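Local coordinates for protein serine proteinase inhibitor 1 (Myxoma virus, PDB 6BJ5) that inhibits serine proteases as a member of the serpin family and is important for the virulence of myxoma virus, at residues A[76-81]-A[92-97]; A[44-49]-A[96-101]; A[198-203]-A[237-242]. All blocks are in the same frame, centred on the assembly; numbering follows the deposited sequence.

Interaction 1: residues A[76-81]-A[92-97]; sequences RELFVD and AEFSSR
Phe94 of the helix reaches down onto the strand and places the far corner of its ring against Leu78. Two ring atoms share the touch: Leu78 CB lies 3.8 Å from Phe94 CZ and about equally far from CE1, while Leu78 CD2 stays farther, 4.2 Å from Phe94 CE1. The ring is tilted over the CB and presents neither face nor edge squarely. Its CZ also comes over the strand backbone, 4.0 Å from Leu78 N, so the buried contact is van der Waals packing of the ring on a side chain and on the strand backbone beside it. The helix side of the contact is set by the first torsion of Phe94 (chi1 -176°), which swings CG beside its own carbonyl carbon and sends the ring towards the strand. In the next shell, Phe98 meets the Phe94 ring with planes at about 55°, and Val46 and Thr100 pack on it as well. Leu78 is flanked by Phe90, Met142 and Leu144. Glu77 starts away from the helix at its CB; its carboxylate is held by Tyr119 OH and Thr100 OG1 at OE1 and by a salt bridge to Lys123 at OE2. On the side of the helix turned to helix 37-49, Arg97 NH1 stands 3.6 Å from Glu93 OE2, a long, weak ion pair one turn apart. Backbone bonds tie Leu78 to Gln103 on one side and Glu77 to Leu145 on the other. Strand 73-81, helix 88-98 and strand 103-105 thus form a beta-alpha-beta crossover at the edge of the large serpin sheet, with Phe94 packing the helix onto it.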
loop_
_atom_site.group_PDB
_atom_site.type_symbol
_atom_site.label_atom_id
_atom_site.label_comp_id
_atom_site.label_asym_id
_atom_site.label_seq_id
_atom_site.Cartn_x
_atom_site.Cartn_y
_atom_site.Cartn_z
ATOM N N ARG A 76 -4.903 2.689 13.451
ATOM C CA ARG A 76 -6.028 1.763 13.327
ATOM C C ARG A 76 -7.172 2.210 14.224
ATOM O O ARG A 76 -7.010 2.310 15.445
ATOM C CB ARG A 76 -5.608 0.336 13.668
ATOM C CG ARG A 76 -4.634 -0.232 12.680
ATOM C CD ARG A 76 -3.596 -1.064 13.392
ATOM N NE ARG A 76 -3.467 -2.322 12.693
ATOM C CZ ARG A 76 -2.935 -3.411 13.206
ATOM N NH1 ARG A 76 -2.890 -4.512 12.478
ATOM N NH2 ARG A 76 -2.471 -3.383 14.437
ATOM N N GLU A 77 -8.330 2.455 13.607
ATOM C CA GLU A 77 -9.518 2.928 14.294
ATOM C C GLU A 77 -10.694 2.145 13.737
ATOM O O GLU A 77 -10.666 1.697 12.584
ATOM C CB GLU A 77 -9.769 4.442 14.087
ATOM C CG GLU A 77 -8.619 5.356 14.488
ATOM C CD GLU A 77 -8.242 5.264 15.958
ATOM O OE1 GLU A 77 -9.134 5.255 16.833
ATOM O OE2 GLU A 77 -7.033 5.176 16.239
ATOM N N LEU A 78 -11.715 1.968 14.576
ATOM C CA LEU A 78 -12.970 1.345 14.188
ATOM C C LEU A 78 -14.111 2.270 14.603
ATOM O O LEU A 78 -14.175 2.715 15.753
ATOM C CB LEU A 78 -13.114 -0.044 14.833
ATOM C CG LEU A 78 -14.438 -0.783 14.616
ATOM C CD1 LEU A 78 -14.711 -1.043 13.132
ATOM C CD2 LEU A 78 -14.474 -2.078 15.414
ATOM N N PHE A 79 -15.006 2.563 13.673
ATOM C CA PHE A 79 -16.137 3.449 13.924
ATOM C C PHE A 79 -17.398 2.614 13.782
ATOM O O PHE A 79 -17.782 2.246 12.665
ATOM C CB PHE A 79 -16.139 4.611 12.933
ATOM C CG PHE A 79 -14.910 5.445 13.003
ATOM C CD1 PHE A 79 -14.821 6.500 13.887
ATOM C CD2 PHE A 79 -13.806 5.128 12.220
ATOM C CE1 PHE A 79 -13.663 7.247 13.971
ATOM C CE2 PHE A 79 -12.649 5.870 12.300
ATOM C CZ PHE A 79 -12.575 6.930 13.178
ATOM N N VAL A 80 -18.041 2.299 14.896
ATOM C CA VAL A 80 -19.259 1.509 14.860
ATOM C C VAL A 80 -20.422 2.415 15.197
ATOM O O VAL A 80 -20.336 3.235 16.119
ATOM C CB VAL A 80 -19.194 0.313 15.819
ATOM C CG1 VAL A 80 -20.491 -0.475 15.739
ATOM C CG2 VAL A 80 -18.025 -0.547 15.429
ATOM N N ASP A 81 -21.511 2.252 14.454
ATOM C CA ASP A 81 -22.686 3.068 14.679
ATOM C C ASP A 81 -23.227 2.843 16.087
ATOM O O ASP A 81 -23.121 1.745 16.640
ATOM C CB ASP A 81 -23.755 2.759 13.648
ATOM C CG ASP A 81 -24.898 3.738 13.719
ATOM O OD1 ASP A 81 -24.760 4.864 13.199
ATOM O OD2 ASP A 81 -25.918 3.402 14.349
ATOM N N ALA A 92 -13.272 -4.481 24.806
ATOM C CA ALA A 92 -12.132 -4.666 25.700
ATOM C C ALA A 92 -10.944 -5.236 24.937
ATOM O O ALA A 92 -9.841 -4.673 24.967
ATOM C CB ALA A 92 -12.515 -5.587 26.861
ATOM N N GLU A 93 -11.173 -6.348 24.224
ATOM C CA GLU A 93 -10.135 -6.947 23.397
ATOM C C GLU A 93 -9.617 -5.943 22.380
ATOM O O GLU A 93 -8.403 -5.775 22.220
ATOM C CB GLU A 93 -10.702 -8.181 22.691
ATOM C CG GLU A 93 -9.835 -8.753 21.578
ATOM C CD GLU A 93 -8.809 -9.759 22.068
ATOM O OE1 GLU A 93 -8.880 -10.143 23.256
ATOM O OE2 GLU A 93 -7.933 -10.162 21.263
ATOM N N PHE A 94 -10.521 -5.211 21.735
ATOM C CA PHE A 94 -10.089 -4.215 20.766
ATOM C C PHE A 94 -9.224 -3.150 21.416
ATOM O O PHE A 94 -8.166 -2.786 20.892
ATOM C CB PHE A 94 -11.298 -3.568 20.087
ATOM C CG PHE A 94 -10.913 -2.604 19.003
ATOM C CD1 PHE A 94 -10.896 -2.992 17.681
ATOM C CD2 PHE A 94 -10.521 -1.312 19.318
ATOM C CE1 PHE A 94 -10.513 -2.098 16.694
ATOM C CE2 PHE A 94 -10.142 -0.429 18.339
ATOM C CZ PHE A 94 -10.143 -0.815 17.021
ATOM N N SER A 95 -9.661 -2.632 22.562
ATOM C CA SER A 95 -8.945 -1.516 23.161
ATOM C C SER A 95 -7.576 -1.935 23.665
ATOM O O SER A 95 -6.620 -1.157 23.569
ATOM C CB SER A 95 -9.769 -0.909 24.295
ATOM O OG SER A 95 -8.984 0.022 25.016
ATOM N N SER A 96 -7.473 -3.161 24.206
ATOM C CA SER A 96 -6.220 -3.665 24.778
ATOM C C SER A 96 -5.180 -3.984 23.716
ATOM O O SER A 96 -3.979 -3.999 24.010
ATOM C CB SER A 96 -6.468 -4.912 25.618
ATOM O OG SER A 96 -6.994 -5.947 24.816
ATOM N N ARG A 97 -5.618 -4.304 22.506
ATOM C CA ARG A 97 -4.702 -4.738 21.470
ATOM C C ARG A 97 -4.266 -3.629 20.535
ATOM O O ARG A 97 -3.187 -3.739 19.949
ATOM C CB ARG A 97 -5.343 -5.832 20.635
ATOM C CG ARG A 97 -5.708 -7.001 21.428
ATOM C CD ARG A 97 -6.047 -8.071 20.466
ATOM N NE ARG A 97 -5.167 -7.975 19.319
ATOM C CZ ARG A 97 -4.762 -9.021 18.615
ATOM N NH1 ARG A 97 -5.168 -10.248 18.962
ATOM N NH2 ARG A 97 -3.951 -8.833 17.580
#

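Interaction 2: residues A[44-49]-A[96-101]; sequences LSVLRI and SRFNTS
Phe98 sets the CZ end of its ring against Val46 and Ile49 of helix 37-49, and each of the two meets it differently. Val46 offers one methyl to a face: CG2 sits 4.0 Å from the centroid of the Phe98 ring and 19° off its normal, a CH-pi contact displaced toward the rim at CZ. The other face is covered from within the same segment by Arg97 CB, which lies over the ring centre. Ile49 instead meets the rim in the ring plane, its CG1 3.9 Å from Phe98 CZ, the two side chains running past each other in opposite senses. Ile49 CG1 is tucked beside the backbone N, and a second torsion of -62° folds CD1 back toward Arg97. That methyl lies over one face of the guanidinium, 3.4 Å from Arg97 NH1 and 3.5 Å from CZ, off-centre. Arg97 approaches from the opposite direction, its chain bent at chi3 (36°), which brings the flat group across the end of Ile49. Arg97 NH2 has a weak hydrogen bond to Glu63 O, and Arg76 also touches the Phe98 ring. Because the methyl covers a guanidinium face, whereas the N-H groups point along the plane, hydrocarbon cover and polar bonding need not compete. The two helices are therefore joined here by dispersion and CH-pi attraction.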
loop_
_atom_site.group_PDB
_atom_site.type_symbol
_atom_site.label_atom_id
_atom_site.label_comp_id
_atom_site.label_asym_id
_atom_site.label_seq_id
_atom_site.Cartn_x
_atom_site.Cartn_y
_atom_site.Cartn_z
ATOM N N LEU A 44 -7.260 -5.827 7.636
ATOM C CA LEU A 44 -7.796 -7.179 7.739
ATOM C C LEU A 44 -7.489 -7.792 9.100
ATOM O O LEU A 44 -8.294 -8.565 9.639
ATOM C CB LEU A 44 -7.211 -8.056 6.636
ATOM C CG LEU A 44 -7.520 -7.749 5.177
ATOM C CD1 LEU A 44 -6.877 -8.798 4.277
ATOM C CD2 LEU A 44 -9.010 -7.721 4.963
ATOM N N SER A 45 -6.328 -7.461 9.667
ATOM C CA SER A 45 -5.940 -8.013 10.961
ATOM C C SER A 45 -6.871 -7.529 12.070
ATOM O O SER A 45 -7.266 -8.308 12.948
ATOM C CB SER A 45 -4.484 -7.637 11.241
ATOM O OG SER A 45 -4.010 -8.156 12.465
ATOM N N VAL A 46 -7.264 -6.253 12.020
ATOM C CA VAL A 46 -8.275 -5.734 12.941
ATOM C C VAL A 46 -9.618 -6.400 12.679
ATOM O O VAL A 46 -10.266 -6.901 13.605
ATOM C CB VAL A 46 -8.374 -4.204 12.811
ATOM C CG1 VAL A 46 -9.540 -3.674 13.630
ATOM C CG2 VAL A 46 -7.063 -3.551 13.248
ATOM N N LEU A 47 -10.051 -6.436 11.405
ATOM C CA LEU A 47 -11.324 -7.064 11.034
ATOM C C LEU A 47 -11.432 -8.475 11.574
ATOM O O LEU A 47 -12.536 -8.984 11.786
ATOM C CB LEU A 47 -11.460 -7.112 9.513
ATOM C CG LEU A 47 -12.767 -7.665 8.942
ATOM C CD1 LEU A 47 -13.921 -6.780 9.329
ATOM C CD2 LEU A 47 -12.717 -7.780 7.438
ATOM N N ARG A 48 -10.297 -9.099 11.817
ATOM C CA ARG A 48 -10.238 -10.486 12.223
ATOM C C ARG A 48 -10.609 -10.641 13.698
ATOM O O ARG A 48 -11.188 -11.658 14.091
ATOM C CB ARG A 48 -8.838 -10.982 11.869
ATOM C CG ARG A 48 -8.533 -12.367 12.151
ATOM C CD ARG A 48 -7.144 -12.677 11.628
ATOM N NE ARG A 48 -6.672 -13.860 12.322
ATOM C CZ ARG A 48 -7.041 -15.093 12.008
ATOM N NH1 ARG A 48 -7.880 -15.308 10.985
ATOM N NH2 ARG A 48 -6.580 -16.102 12.735
ATOM N N ILE A 49 -10.326 -9.627 14.517
ATOM C CA ILE A 49 -10.701 -9.654 15.921
ATOM C C ILE A 49 -12.213 -9.671 16.073
ATOM O O ILE A 49 -12.727 -10.110 17.098
ATOM C CB ILE A 49 -10.084 -8.426 16.632
ATOM C CG1 ILE A 49 -8.558 -8.451 16.514
ATOM C CG2 ILE A 49 -10.488 -8.362 18.092
ATOM C CD1 ILE A 49 -7.935 -9.653 17.169
ATOM N N SER A 96 -7.473 -3.161 24.206
ATOM C CA SER A 96 -6.220 -3.665 24.778
ATOM C C SER A 96 -5.180 -3.984 23.716
ATOM O O SER A 96 -3.979 -3.999 24.010
ATOM C CB SER A 96 -6.468 -4.912 25.618
ATOM O OG SER A 96 -6.994 -5.947 24.816
ATOM N N ARG A 97 -5.618 -4.304 22.506
ATOM C CA ARG A 97 -4.702 -4.738 21.470
ATOM C C ARG A 97 -4.266 -3.629 20.535
ATOM O O ARG A 97 -3.187 -3.739 19.949
ATOM C CB ARG A 97 -5.343 -5.832 20.635
ATOM C CG ARG A 97 -5.708 -7.001 21.428
ATOM C CD ARG A 97 -6.047 -8.071 20.466
ATOM N NE ARG A 97 -5.167 -7.975 19.319
ATOM C CZ ARG A 97 -4.762 -9.021 18.615
ATOM N NH1 ARG A 97 -5.168 -10.248 18.962
ATOM N NH2 ARG A 97 -3.951 -8.833 17.580
ATOM N N PHE A 98 -5.061 -2.569 20.372
ATOM C CA PHE A 98 -4.708 -1.509 19.437
ATOM C C PHE A 98 -4.625 -0.154 20.116
ATOM O O PHE A 98 -4.636 0.876 19.426
ATOM C CB PHE A 98 -5.689 -1.473 18.266
ATOM C CG PHE A 98 -5.885 -2.810 17.644
ATOM C CD1 PHE A 98 -7.083 -3.487 17.791
ATOM C CD2 PHE A 98 -4.870 -3.394 16.908
ATOM C CE1 PHE A 98 -7.266 -4.748 17.229
ATOM C CE2 PHE A 98 -5.037 -4.644 16.355
ATOM C CZ PHE A 98 -6.242 -5.325 16.510
ATOM N N ASN A 99 -4.576 -0.134 21.450
ATOM C CA ASN A 99 -4.382 1.091 22.217
ATOM C C ASN A 99 -5.344 2.178 21.753
ATOM O O ASN A 99 -4.967 3.335 21.579
ATOM C CB ASN A 99 -2.936 1.574 22.121
ATOM C CG ASN A 99 -2.534 2.442 23.296
ATOM O OD1 ASN A 99 -2.937 2.188 24.435
ATOM N ND2 ASN A 99 -1.739 3.479 23.027
ATOM N N THR A 100 -6.586 1.788 21.494
ATOM C CA THR A 100 -7.586 2.734 21.022
ATOM C C THR A 100 -8.960 2.115 21.233
ATOM O O THR A 100 -9.106 0.890 21.250
ATOM C CB THR A 100 -7.369 3.105 19.544
ATOM O OG1 THR A 100 -8.177 4.234 19.209
ATOM C CG2 THR A 100 -7.761 1.957 18.628
ATOM N N SER A 101 -9.962 2.971 21.413
ATOM C CA SER A 101 -11.311 2.529 21.723
ATOM C C SER A 101 -12.213 2.685 20.516
ATOM O O SER A 101 -12.052 3.619 19.722
ATOM C CB SER A 101 -11.906 3.287 22.910
ATOM O OG SER A 101 -11.335 2.827 24.125
#

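Interaction 3: residues A[198-203]-A[237-242]; sequences YSVTEL and RNMRKD
Met239, the first residue beyond helix 229-238, lays its thioether across Val200 and Glu202 of strand 198-204, the middle strand of a three-stranded antiparallel array that in serpins belongs to sheet B. At the start of the strand Tyr198 turns to the helix itself, its OH hydrogen-bonded to Trp235 NE1, while Val200 CG2 sits in plane at the edge of its ring. Val200 then meets the sulfur twice. Its CG1 and its carbonyl O each lie 3.6 Å from Met239 SD, the two side chains crossing at about a right angle. CG1 is the methyl set opposite the backbone N (chi1 -179°) and so beside the carbonyl, which explains why methyl and oxygen reach the same sulfur. Thr201 faces away and packs on Ile10 of the neighbouring chain of the assembly. Glu202 returns to the contact. Met239 bends at its last torsion (-62°), bringing CE within 3.7 Å of Glu202 OE1. That carboxylate has stronger partners in the other chain, where Tyr21 hydrogen-bonds to OE1 and Lys23 forms a salt bridge with OE2; the methyl merely packs against it. Just past Met239 the side chain of Arg240 reaches back to the helix end: NH1 donates a 3.0 Å hydrogen bond to Arg237 O, arriving in the carbonyl plane on a lone pair.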
loop_
_atom_site.group_PDB
_atom_site.type_symbol
_atom_site.label_atom_id
_atom_site.label_comp_id
_atom_site.label_asym_id
_atom_site.label_seq_id
_atom_site.Cartn_x
_atom_site.Cartn_y
_atom_site.Cartn_z
ATOM N N TYR A 198 15.604 -8.535 -15.954
ATOM C CA TYR A 198 15.311 -7.356 -15.151
ATOM C C TYR A 198 16.437 -7.186 -14.142
ATOM O O TYR A 198 17.258 -8.084 -13.941
ATOM C CB TYR A 198 13.957 -7.471 -14.432
ATOM C CG TYR A 198 13.833 -8.582 -13.388
ATOM C CD1 TYR A 198 14.185 -8.360 -12.054
ATOM C CD2 TYR A 198 13.335 -9.831 -13.734
ATOM C CE1 TYR A 198 14.061 -9.354 -11.102
ATOM C CE2 TYR A 198 13.212 -10.835 -12.791
ATOM C CZ TYR A 198 13.573 -10.587 -11.476
ATOM O OH TYR A 198 13.454 -11.582 -10.536
ATOM N N SER A 199 16.446 -6.033 -13.490
ATOM C CA SER A 199 17.352 -5.773 -12.387
ATOM C C SER A 199 16.547 -5.367 -11.164
ATOM O O SER A 199 15.371 -5.011 -11.257
ATOM C CB SER A 199 18.343 -4.668 -12.719
ATOM O OG SER A 199 17.631 -3.470 -12.874
ATOM N N VAL A 200 17.198 -5.422 -10.009
ATOM C CA VAL A 200 16.618 -4.947 -8.760
ATOM C C VAL A 200 17.710 -4.179 -8.036
ATOM O O VAL A 200 18.859 -4.629 -7.981
ATOM C CB VAL A 200 16.073 -6.100 -7.888
ATOM C CG1 VAL A 200 15.464 -5.570 -6.602
ATOM C CG2 VAL A 200 15.051 -6.914 -8.654
ATOM N N THR A 201 17.364 -3.009 -7.511
ATOM C CA THR A 201 18.344 -2.111 -6.926
ATOM C C THR A 201 17.764 -1.521 -5.650
ATOM O O THR A 201 16.617 -1.071 -5.642
ATOM C CB THR A 201 18.700 -0.997 -7.930
ATOM O OG1 THR A 201 19.186 -1.584 -9.149
ATOM C CG2 THR A 201 19.736 -0.039 -7.348
ATOM N N GLU A 202 18.567 -1.470 -4.589
ATOM C CA GLU A 202 18.084 -1.033 -3.287
ATOM C C GLU A 202 18.544 0.388 -3.014
ATOM O O GLU A 202 19.734 0.646 -2.824
ATOM C CB GLU A 202 18.546 -1.980 -2.175
ATOM C CG GLU A 202 17.889 -1.606 -0.867
ATOM C CD GLU A 202 18.051 -2.617 0.224
ATOM O OE1 GLU A 202 17.701 -3.798 0.004
ATOM O OE2 GLU A 202 18.444 -2.212 1.330
ATOM N N LEU A 203 17.590 1.291 -2.940
ATOM C CA LEU A 203 17.833 2.675 -2.580
ATOM C C LEU A 203 17.489 2.853 -1.115
ATOM O O LEU A 203 16.303 2.869 -0.764
ATOM C CB LEU A 203 16.980 3.600 -3.445
ATOM C CG LEU A 203 17.090 3.404 -4.952
ATOM C CD1 LEU A 203 15.913 4.079 -5.617
ATOM C CD2 LEU A 203 18.372 4.034 -5.439
ATOM N N ARG A 237 18.653 -11.507 -1.047
ATOM C CA ARG A 237 19.829 -12.333 -0.814
ATOM C C ARG A 237 20.805 -12.220 -1.976
ATOM O O ARG A 237 22.020 -12.195 -1.768
ATOM C CB ARG A 237 19.450 -13.804 -0.591
ATOM C CG ARG A 237 18.591 -14.092 0.645
ATOM C CD ARG A 237 18.314 -15.592 0.861
ATOM N NE ARG A 237 17.955 -16.299 -0.363
ATOM C CZ ARG A 237 16.741 -16.774 -0.627
ATOM N NH1 ARG A 237 15.750 -16.599 0.240
ATOM N NH2 ARG A 237 16.515 -17.406 -1.772
ATOM N N ASN A 238 20.297 -12.151 -3.202
ATOM C CA ASN A 238 21.143 -12.227 -4.386
ATOM C C ASN A 238 21.563 -10.876 -4.960
ATOM O O ASN A 238 22.302 -10.856 -5.950
ATOM C CB ASN A 238 20.464 -13.060 -5.470
ATOM C CG ASN A 238 20.485 -14.535 -5.154
ATOM O OD1 ASN A 238 20.376 -14.943 -3.996
ATOM N ND2 ASN A 238 20.700 -15.348 -6.184
ATOM N N MET A 239 21.111 -9.755 -4.404
ATOM C CA MET A 239 21.660 -8.473 -4.828
ATOM C C MET A 239 23.028 -8.306 -4.195
ATOM O O MET A 239 23.237 -8.674 -3.037
ATOM C CB MET A 239 20.760 -7.297 -4.443
ATOM C CG MET A 239 19.409 -7.268 -5.125
ATOM S SD MET A 239 18.488 -5.809 -4.611
ATOM C CE MET A 239 18.296 -6.068 -2.848
ATOM N N ARG A 240 23.968 -7.776 -4.972
ATOM C CA ARG A 240 25.349 -7.607 -4.543
ATOM C C ARG A 240 25.736 -6.145 -4.693
ATOM O O ARG A 240 25.343 -5.494 -5.667
ATOM C CB ARG A 240 26.296 -8.497 -5.368
ATOM C CG ARG A 240 25.736 -9.873 -5.680
ATOM C CD ARG A 240 26.540 -10.976 -5.006
ATOM N NE ARG A 240 26.676 -10.794 -3.560
ATOM C CZ ARG A 240 25.790 -11.211 -2.661
ATOM N NH1 ARG A 240 24.685 -11.828 -3.052
ATOM N NH2 ARG A 240 26.012 -11.005 -1.370
ATOM N N LYS A 241 26.500 -5.630 -3.729
ATOM C CA LYS A 241 26.939 -4.250 -3.810
ATOM C C LYS A 241 27.779 -4.026 -5.082
ATOM O O LYS A 241 28.293 -4.969 -5.696
ATOM C CB LYS A 241 27.698 -3.869 -2.543
ATOM C CG LYS A 241 27.954 -2.379 -2.439
ATOM C CD LYS A 241 28.708 -1.950 -1.187
ATOM C CE LYS A 241 27.784 -1.512 -0.066
ATOM N NZ LYS A 241 28.561 -0.911 1.064
ATOM N N ASP A 242 27.879 -2.758 -5.498
ATOM C CA ASP A 242 28.393 -2.347 -6.808
ATOM C C ASP A 242 28.251 -0.827 -6.910
ATOM O O ASP A 242 27.372 -0.236 -6.281
ATOM C CB ASP A 242 27.605 -3.057 -7.924
ATOM C CG ASP A 242 28.099 -2.734 -9.323
ATOM O OD1 ASP A 242 28.159 -3.671 -10.139
ATOM O OD2 ASP A 242 28.397 -1.564 -9.634
#

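How the interactions relate
Interactions 1 and 2 are two sides of one cluster. Their centres lie 5 Å apart, both use helix 88-98, and they share Ser96 and Arg97. They also touch directly: Glu77 OE1 and Thr100 OG1 are 2.8 Å apart, and Arg76 NH2 packs 3.4 Å from Phe98 CE2, so strand 73-81, helix 88-98 and helix 37-49 pack as one continuous unit, buried at interaction 1 and partly buried at interaction 2. Interaction 3 lies on the opposite side of the chain's centre, about 41 Å from interaction 1 and 37 Å from interaction 2 between centres, in the smaller sheet. Strand 305-314 lies between strands 142-153 and 293-302 of the large sheet, consistent with the reactive-loop insertion known in serpins.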